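Local structure of minor fimbrium tip subunit Mfa3 (Porphyromonas gingivalis ATCC 33277, 5NF4) at residues Asp64-Leu72 / Ala153-Met161; Leu145-Ala153 / Phe234-Arg242. The protein forms part of the tip of the minor fimbriae, surface filaments that mediate biofilm formation and adhesion to host cells and to other oral bacteria. One frame throughout, in Å; residues are numbered along the deposited sequence.

Contact 1: residues Asp64-Leu72 / Ala153-Met161; sequences DFEDRVHSL and ATNNNGFPM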
# COMPACT_ATOMS: atom_id res chain seq x y z
N ASP A 64 13.72 -1.64 -8.88
CA ASP A 64 13.36 -0.56 -7.97
C ASP A 64 12.19 0.26 -8.47
O ASP A 64 11.93 1.34 -7.94
CB ASP A 64 14.56 0.37 -7.71
CG ASP A 64 14.86 1.29 -8.89
OD1 ASP A 64 14.51 0.95 -10.04
OD2 ASP A 64 15.47 2.36 -8.68
N PHE A 65 11.46 -0.24 -9.47
CA PHE A 65 10.24 0.45 -9.90
C PHE A 65 9.26 0.63 -8.72
O PHE A 65 8.52 1.63 -8.65
CB PHE A 65 9.55 -0.33 -11.05
CG PHE A 65 10.33 -0.35 -12.36
CD1 PHE A 65 11.25 0.65 -12.67
CD2 PHE A 65 10.12 -1.37 -13.29
CE1 PHE A 65 11.95 0.62 -13.88
CE2 PHE A 65 10.82 -1.41 -14.49
CZ PHE A 65 11.73 -0.41 -14.79
N GLU A 66 9.28 -0.32 -7.77
CA GLU A 66 8.38 -0.29 -6.60
C GLU A 66 8.66 0.91 -5.70
O GLU A 66 7.82 1.31 -4.90
CB GLU A 66 8.53 -1.55 -5.72
CG GLU A 66 8.35 -2.91 -6.39
CD GLU A 66 8.58 -4.07 -5.40
OE1 GLU A 66 8.16 -5.20 -5.70
OE2 GLU A 66 9.22 -3.87 -4.34
N ASP A 67 9.87 1.45 -5.81
CA ASP A 67 10.32 2.50 -4.89
C ASP A 67 10.32 3.90 -5.50
O ASP A 67 10.64 4.88 -4.82
CB ASP A 67 11.73 2.17 -4.42
CG ASP A 67 11.83 0.79 -3.81
OD1 ASP A 67 10.85 0.35 -3.18
OD2 ASP A 67 12.89 0.15 -3.96
N ARG A 68 10.01 4.00 -6.78
CA ARG A 68 10.20 5.26 -7.49
C ARG A 68 9.12 6.24 -7.16
O ARG A 68 7.94 5.89 -7.14
CB ARG A 68 10.25 5.03 -9.00
CG ARG A 68 11.61 4.63 -9.51
CD ARG A 68 11.64 4.46 -11.01
NE ARG A 68 12.87 3.80 -11.46
CZ ARG A 68 13.30 3.77 -12.71
NH1 ARG A 68 12.62 4.39 -13.68
NH2 ARG A 68 14.44 3.15 -13.00
N VAL A 69 9.53 7.47 -6.87
CA VAL A 69 8.61 8.55 -6.63
C VAL A 69 8.79 9.54 -7.78
O VAL A 69 9.73 10.32 -7.78
CB VAL A 69 8.86 9.25 -5.28
CG1 VAL A 69 7.78 10.30 -5.05
CG2 VAL A 69 8.88 8.22 -4.14
N HIS A 70 7.84 9.51 -8.70
CA HIS A 70 7.86 10.31 -9.93
C HIS A 70 7.36 11.73 -9.74
O HIS A 70 7.80 12.65 -10.41
CB HIS A 70 7.01 9.62 -11.00
CG HIS A 70 7.55 8.30 -11.43
ND1 HIS A 70 7.19 7.11 -10.84
CD2 HIS A 70 8.47 7.99 -12.38
CE1 HIS A 70 7.85 6.13 -11.42
NE2 HIS A 70 8.63 6.63 -12.36
N SER A 71 6.39 11.87 -8.86
CA SER A 71 5.89 13.18 -8.47
C SER A 71 5.53 13.16 -7.01
O SER A 71 5.18 12.12 -6.46
CB SER A 71 4.67 13.58 -9.30
OG SER A 71 3.55 12.77 -8.97
N LEU A 72 5.59 14.32 -6.38
CA LEU A 72 5.28 14.44 -4.97
C LEU A 72 4.66 15.80 -4.69
O LEU A 72 5.30 16.82 -4.91
CB LEU A 72 6.54 14.26 -4.13
CG LEU A 72 6.35 14.42 -2.62
CD1 LEU A 72 5.45 13.31 -2.08
CD2 LEU A 72 7.69 14.47 -1.90
N ALA A 153 4.85 -1.93 -10.84
CA ALA A 153 5.11 -0.55 -11.18
C ALA A 153 6.00 -0.59 -12.40
O ALA A 153 6.64 -1.61 -12.67
CB ALA A 153 5.78 0.19 -10.02
N THR A 154 6.05 0.50 -13.14
CA THR A 154 6.85 0.54 -14.36
C THR A 154 7.82 1.68 -14.26
O THR A 154 7.81 2.44 -13.28
CB THR A 154 5.99 0.75 -15.60
OG1 THR A 154 5.45 2.07 -15.55
CG2 THR A 154 4.86 -0.29 -15.65
N ASN A 155 8.64 1.84 -15.29
CA ASN A 155 9.64 2.88 -15.28
C ASN A 155 9.02 4.28 -15.15
O ASN A 155 9.59 5.15 -14.50
CB ASN A 155 10.51 2.78 -16.55
CG ASN A 155 9.69 2.81 -17.82
OD1 ASN A 155 8.55 2.35 -17.85
ND2 ASN A 155 10.29 3.35 -18.87
N ASN A 156 7.83 4.48 -15.73
CA ASN A 156 7.19 5.80 -15.72
C ASN A 156 5.86 5.88 -14.96
O ASN A 156 5.21 6.92 -14.93
CB ASN A 156 6.96 6.26 -17.15
CG ASN A 156 8.24 6.26 -17.96
OD1 ASN A 156 9.30 6.64 -17.46
ND2 ASN A 156 8.15 5.80 -19.20
N ASN A 157 5.46 4.77 -14.34
CA ASN A 157 4.18 4.75 -13.63
C ASN A 157 4.32 4.07 -12.28
O ASN A 157 4.24 2.84 -12.19
CB ASN A 157 3.15 4.02 -14.50
CG ASN A 157 1.75 4.11 -13.96
OD1 ASN A 157 1.51 4.70 -12.92
ND2 ASN A 157 0.80 3.52 -14.69
N GLY A 158 4.59 4.86 -11.25
CA GLY A 158 4.83 4.32 -9.93
C GLY A 158 3.56 4.10 -9.16
O GLY A 158 2.49 4.62 -9.54
N PHE A 159 3.67 3.36 -8.06
CA PHE A 159 2.53 3.13 -7.15
C PHE A 159 2.13 4.42 -6.45
O PHE A 159 3.01 5.14 -5.99
CB PHE A 159 2.89 2.10 -6.06
CG PHE A 159 3.13 0.72 -6.56
CD1 PHE A 159 2.19 0.06 -7.34
CD2 PHE A 159 4.27 0.05 -6.17
CE1 PHE A 159 2.43 -1.24 -7.77
CE2 PHE A 159 4.51 -1.22 -6.59
CZ PHE A 159 3.58 -1.88 -7.40
N PRO A 160 0.83 4.71 -6.33
CA PRO A 160 0.44 5.81 -5.44
C PRO A 160 0.96 5.62 -4.04
O PRO A 160 0.97 4.50 -3.52
CB PRO A 160 -1.09 5.79 -5.46
CG PRO A 160 -1.44 5.11 -6.78
CD PRO A 160 -0.34 4.08 -6.98
N MET A 161 1.40 6.72 -3.42
CA MET A 161 1.90 6.70 -2.04
C MET A 161 1.41 7.94 -1.32
O MET A 161 1.07 8.95 -1.94
CB MET A 161 3.42 6.63 -1.98
CG MET A 161 4.05 5.73 -2.97
SD MET A 161 5.83 5.73 -2.69
CE MET A 161 6.39 4.69 -4.04
O HOH W 1 6.53 3.27 -7.36
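Two side chains of 64-72 grip one backbone oxygen, Asn155 O. His70 NE2 donates to Asn155 O at 2.8 Å and fairly straight (151°), approaching from above the carbonyl plane. Arg68 NH1 reaches Asn155 O at 3.2 Å in that plane, on a lone pair, although the bond is bent (136°). The Arg68 chain is extended from CG to NE and also makes a salt bridge within its own segment, to Asp64, which helps to fix its course.

Flat groups meet beside these bonds. The Phe65 ring lies with one face over the Thr154-Asn155 peptide, with Asn155 N 3.7 Å above its plane; that nitrogen is buried here and has no partner in the model. The CE1 rim of Phe65 in turn stands over the face of the Arg68 guanidinium, so aromatic ring and cation meet edge on face.

The two segments lead into strands 71-78 and 161-170, which flank strand 109-117 in the β-rich fold of this FimB/Mfa2-family fimbrillin. Asn118, just past that central strand, ties them further, accepting from His70 N and donating to the carbonyls of Arg68 and Phe159.

A water bridges the two backbones, donating to Phe65 O (2.9 Å) and Arg68 O and accepting from Phe159 N.

Carbon and sulfur contacts complete the packing. Ala153 CB touches Phe65 CB at 3.9 Å and also sits over the centre of the Phe159 ring, which turns its CD2 edge against the backbone carbonyl of Glu66. Met161, straight beyond CG (chi2 -177°), sets its CE against another carbonyl, 3.7 Å from Arg68 O, while its SD packs on Val69 CG2 at 4.2 Å. Beyond, Met161 rests on Leu192 of strand 180-205.

Contact 2: residues Leu145-Ala153 / Phe234-Arg242; sequences LDPIHYHNA and FYGPVELRR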
# COMPACT_ATOMS: atom_id res chain seq x y z
N LEU A 145 -7.46 1.49 -8.94
CA LEU A 145 -6.05 1.19 -9.20
C LEU A 145 -5.81 1.00 -10.68
O LEU A 145 -6.56 0.29 -11.34
CB LEU A 145 -5.61 -0.05 -8.41
CG LEU A 145 -4.11 -0.34 -8.38
CD1 LEU A 145 -3.42 0.70 -7.40
CD2 LEU A 145 -3.84 -1.74 -7.92
N ASP A 146 -4.79 1.66 -11.20
CA ASP A 146 -4.34 1.37 -12.57
C ASP A 146 -4.18 -0.16 -12.80
O ASP A 146 -3.53 -0.84 -12.02
CB ASP A 146 -3.02 2.12 -12.82
CG ASP A 146 -2.60 2.14 -14.29
OD1 ASP A 146 -2.65 1.08 -14.96
OD2 ASP A 146 -2.15 3.21 -14.79
N PRO A 147 -4.81 -0.71 -13.86
CA PRO A 147 -4.69 -2.16 -14.14
C PRO A 147 -3.26 -2.73 -14.08
O PRO A 147 -3.04 -3.88 -13.64
CB PRO A 147 -5.25 -2.28 -15.56
CG PRO A 147 -6.27 -1.17 -15.63
CD PRO A 147 -5.61 -0.02 -14.89
N ILE A 148 -2.28 -1.96 -14.54
CA ILE A 148 -0.92 -2.48 -14.56
C ILE A 148 -0.37 -2.65 -13.13
O ILE A 148 0.50 -3.50 -12.90
CB ILE A 148 0.00 -1.59 -15.42
CG1 ILE A 148 1.29 -2.34 -15.77
CG2 ILE A 148 0.38 -0.31 -14.74
CD1 ILE A 148 1.08 -3.61 -16.59
N HIS A 149 -0.90 -1.91 -12.17
CA HIS A 149 -0.36 -1.95 -10.81
C HIS A 149 -0.71 -3.20 -10.02
O HIS A 149 -0.12 -3.43 -8.97
CB HIS A 149 -0.76 -0.70 -10.03
CG HIS A 149 0.02 0.50 -10.44
ND1 HIS A 149 -0.43 1.79 -10.29
CD2 HIS A 149 1.22 0.59 -11.07
CE1 HIS A 149 0.48 2.63 -10.77
NE2 HIS A 149 1.49 1.92 -11.25
N TYR A 150 -1.63 -4.04 -10.51
CA TYR A 150 -1.79 -5.35 -9.87
C TYR A 150 -0.63 -6.28 -10.25
O TYR A 150 -0.46 -7.38 -9.67
CB TYR A 150 -3.15 -5.98 -10.27
CG TYR A 150 -4.37 -5.23 -9.80
CD1 TYR A 150 -4.94 -5.48 -8.56
CD2 TYR A 150 -4.99 -4.28 -10.61
CE1 TYR A 150 -6.06 -4.77 -8.14
CE2 TYR A 150 -6.11 -3.58 -10.18
CZ TYR A 150 -6.64 -3.85 -8.95
OH TYR A 150 -7.74 -3.14 -8.54
N HIS A 151 0.14 -5.90 -11.27
CA HIS A 151 1.25 -6.68 -11.74
C HIS A 151 2.61 -6.09 -11.39
O HIS A 151 3.52 -6.82 -11.03
CB HIS A 151 1.20 -6.83 -13.26
CG HIS A 151 -0.01 -7.54 -13.76
ND1 HIS A 151 -0.17 -8.91 -13.64
CD2 HIS A 151 -1.11 -7.08 -14.39
CE1 HIS A 151 -1.32 -9.26 -14.19
NE2 HIS A 151 -1.92 -8.17 -14.63
N ASN A 152 2.75 -4.79 -11.57
CA ASN A 152 4.04 -4.14 -11.31
C ASN A 152 3.93 -2.65 -11.49
O ASN A 152 3.05 -2.16 -12.17
CB ASN A 152 5.15 -4.68 -12.24
CG ASN A 152 4.72 -4.72 -13.69
OD1 ASN A 152 4.29 -5.76 -14.18
ND2 ASN A 152 4.81 -3.59 -14.37
N ALA A 153 4.85 -1.93 -10.84
CA ALA A 153 5.11 -0.55 -11.18
C ALA A 153 6.00 -0.59 -12.40
O ALA A 153 6.64 -1.61 -12.67
CB ALA A 153 5.78 0.19 -10.02
N PHE A 234 -14.75 -5.06 -6.73
CA PHE A 234 -13.64 -6.04 -6.80
C PHE A 234 -13.15 -6.24 -8.20
O PHE A 234 -13.94 -6.24 -9.15
CB PHE A 234 -14.11 -7.39 -6.22
CG PHE A 234 -14.66 -7.25 -4.84
CD1 PHE A 234 -13.83 -7.31 -3.75
CD2 PHE A 234 -16.01 -6.99 -4.64
CE1 PHE A 234 -14.31 -7.14 -2.49
CE2 PHE A 234 -16.51 -6.82 -3.37
CZ PHE A 234 -15.66 -6.88 -2.29
N TYR A 235 -11.82 -6.37 -8.31
CA TYR A 235 -11.13 -6.58 -9.57
C TYR A 235 -11.25 -8.05 -9.98
O TYR A 235 -11.43 -8.91 -9.13
CB TYR A 235 -9.66 -6.19 -9.45
CG TYR A 235 -9.01 -5.84 -10.75
CD1 TYR A 235 -9.37 -4.69 -11.45
CD2 TYR A 235 -8.04 -6.65 -11.27
CE1 TYR A 235 -8.76 -4.38 -12.62
CE2 TYR A 235 -7.43 -6.36 -12.46
CZ TYR A 235 -7.81 -5.23 -13.14
OH TYR A 235 -7.19 -4.94 -14.31
N GLY A 236 -11.16 -8.29 -11.27
CA GLY A 236 -11.18 -9.65 -11.80
C GLY A 236 -9.89 -10.36 -11.42
O GLY A 236 -8.99 -9.79 -10.83
N PRO A 237 -9.77 -11.62 -11.81
CA PRO A 237 -8.59 -12.40 -11.43
C PRO A 237 -7.32 -11.86 -12.09
O PRO A 237 -7.30 -11.48 -13.25
CB PRO A 237 -8.95 -13.80 -11.92
CG PRO A 237 -9.89 -13.56 -13.07
CD PRO A 237 -10.73 -12.38 -12.60
N VAL A 238 -6.27 -11.79 -11.28
CA VAL A 238 -4.97 -11.33 -11.71
C VAL A 238 -3.96 -12.46 -11.77
O VAL A 238 -3.58 -12.97 -10.71
CB VAL A 238 -4.46 -10.27 -10.70
CG1 VAL A 238 -3.05 -9.75 -11.07
CG2 VAL A 238 -5.44 -9.14 -10.60
N GLU A 239 -3.51 -12.86 -12.96
CA GLU A 239 -2.50 -13.89 -13.07
C GLU A 239 -1.18 -13.27 -12.61
O GLU A 239 -0.77 -12.25 -13.14
CB GLU A 239 -2.40 -14.43 -14.50
CG GLU A 239 -1.60 -15.71 -14.56
CD GLU A 239 -1.53 -16.31 -15.95
OE1 GLU A 239 -0.60 -17.10 -16.20
OE2 GLU A 239 -2.40 -16.00 -16.80
N LEU A 240 -0.56 -13.85 -11.59
CA LEU A 240 0.71 -13.30 -11.06
C LEU A 240 1.85 -13.38 -12.05
O LEU A 240 1.85 -14.19 -12.96
CB LEU A 240 1.12 -14.02 -9.77
CG LEU A 240 0.10 -14.00 -8.62
CD1 LEU A 240 0.76 -14.51 -7.35
CD2 LEU A 240 -0.54 -12.62 -8.36
N ARG A 241 2.84 -12.52 -11.87
CA ARG A 241 3.93 -12.44 -12.82
C ARG A 241 5.16 -13.12 -12.25
O ARG A 241 5.60 -12.82 -11.14
CB ARG A 241 4.22 -10.99 -13.19
CG ARG A 241 3.15 -10.40 -14.11
CD ARG A 241 3.61 -9.14 -14.81
NE ARG A 241 2.55 -8.55 -15.63
CZ ARG A 241 2.64 -7.37 -16.24
NH1 ARG A 241 3.74 -6.64 -16.14
NH2 ARG A 241 1.62 -6.91 -16.96
N ARG A 242 5.69 -14.03 -13.03
CA ARG A 242 6.90 -14.74 -12.67
C ARG A 242 8.08 -13.82 -12.78
O ARG A 242 8.26 -13.14 -13.78
CB ARG A 242 7.10 -15.95 -13.56
CG ARG A 242 8.25 -16.85 -13.14
CD ARG A 242 8.46 -18.01 -14.12
NE ARG A 242 9.23 -19.05 -13.46
CZ ARG A 242 9.09 -20.35 -13.68
NH1 ARG A 242 8.23 -20.81 -14.59
NH2 ARG A 242 9.83 -21.20 -12.97
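Ile148 O accepts two backbone N-H groups, from His151 N and Asn152 N, both at 2.9 Å, and so ends the 3-10 segment 147-150 with one three-residue and one four-residue backbone bond. Tyr150, in this turn, and His151, just after it, point toward 234-242. At the start of the turn Asp146 OD1 accepts from Ile148 N, an Asx turn.

Tyr150 and Tyr235 form a face-to-face stack, centroids 4.0 Å apart and planes at 14°. At a chi1 of -157° the Tyr235 ring swings away from its backbone N and over Tyr150; Leu145 CD2 covers the opposite face, 3.5 Å above the Tyr150 plane. The Tyr235 hydroxyl ends against Pro147 CB at 3.5 Å. Both methyls of Val238 touch Tyr150 CB at 3.9 Å, and its CG1 also reaches His151 CE1 at 3.6 Å. The edge of the His151 ring is turned to Glu239 O. The Arg241 guanidinium is modelled flat on that imidazole, centres 4.2 Å apart, but is poorly ordered and clashes with Asn152 OD1, so the stack is doubtful.

Tyr150 OH hydrogen-bonds to Asn219 O. The turn packs beside strand 238-242, which pairs with strands 210-216 and 248-254, and joins the latter through the Tyr150-Tyr252 backbone bond.

In the fold
Contacts 1 and 2 share Ala153, where the connection from strand 143-144 to strand 161-170 passes from one to the other; their centres are about 15 Å apart. Two probable hydrogen bonds fold this connection on itself: Asn157 ND2 to Asp146 OD2 at 3.0 Å, and His149 NE2 to Asn157 O at 3.1 Å. The His149 ring also meets that of Phe159 at a steep angle. Both contacts reach the long strand 180-205, where Val196 touches both Phe159 of contact 1 and Leu145 of contact 2. One loop thereby links the strands around 71-78 with those around 238-242, consistent with the two-domain β-sandwich architecture of fimbrillins.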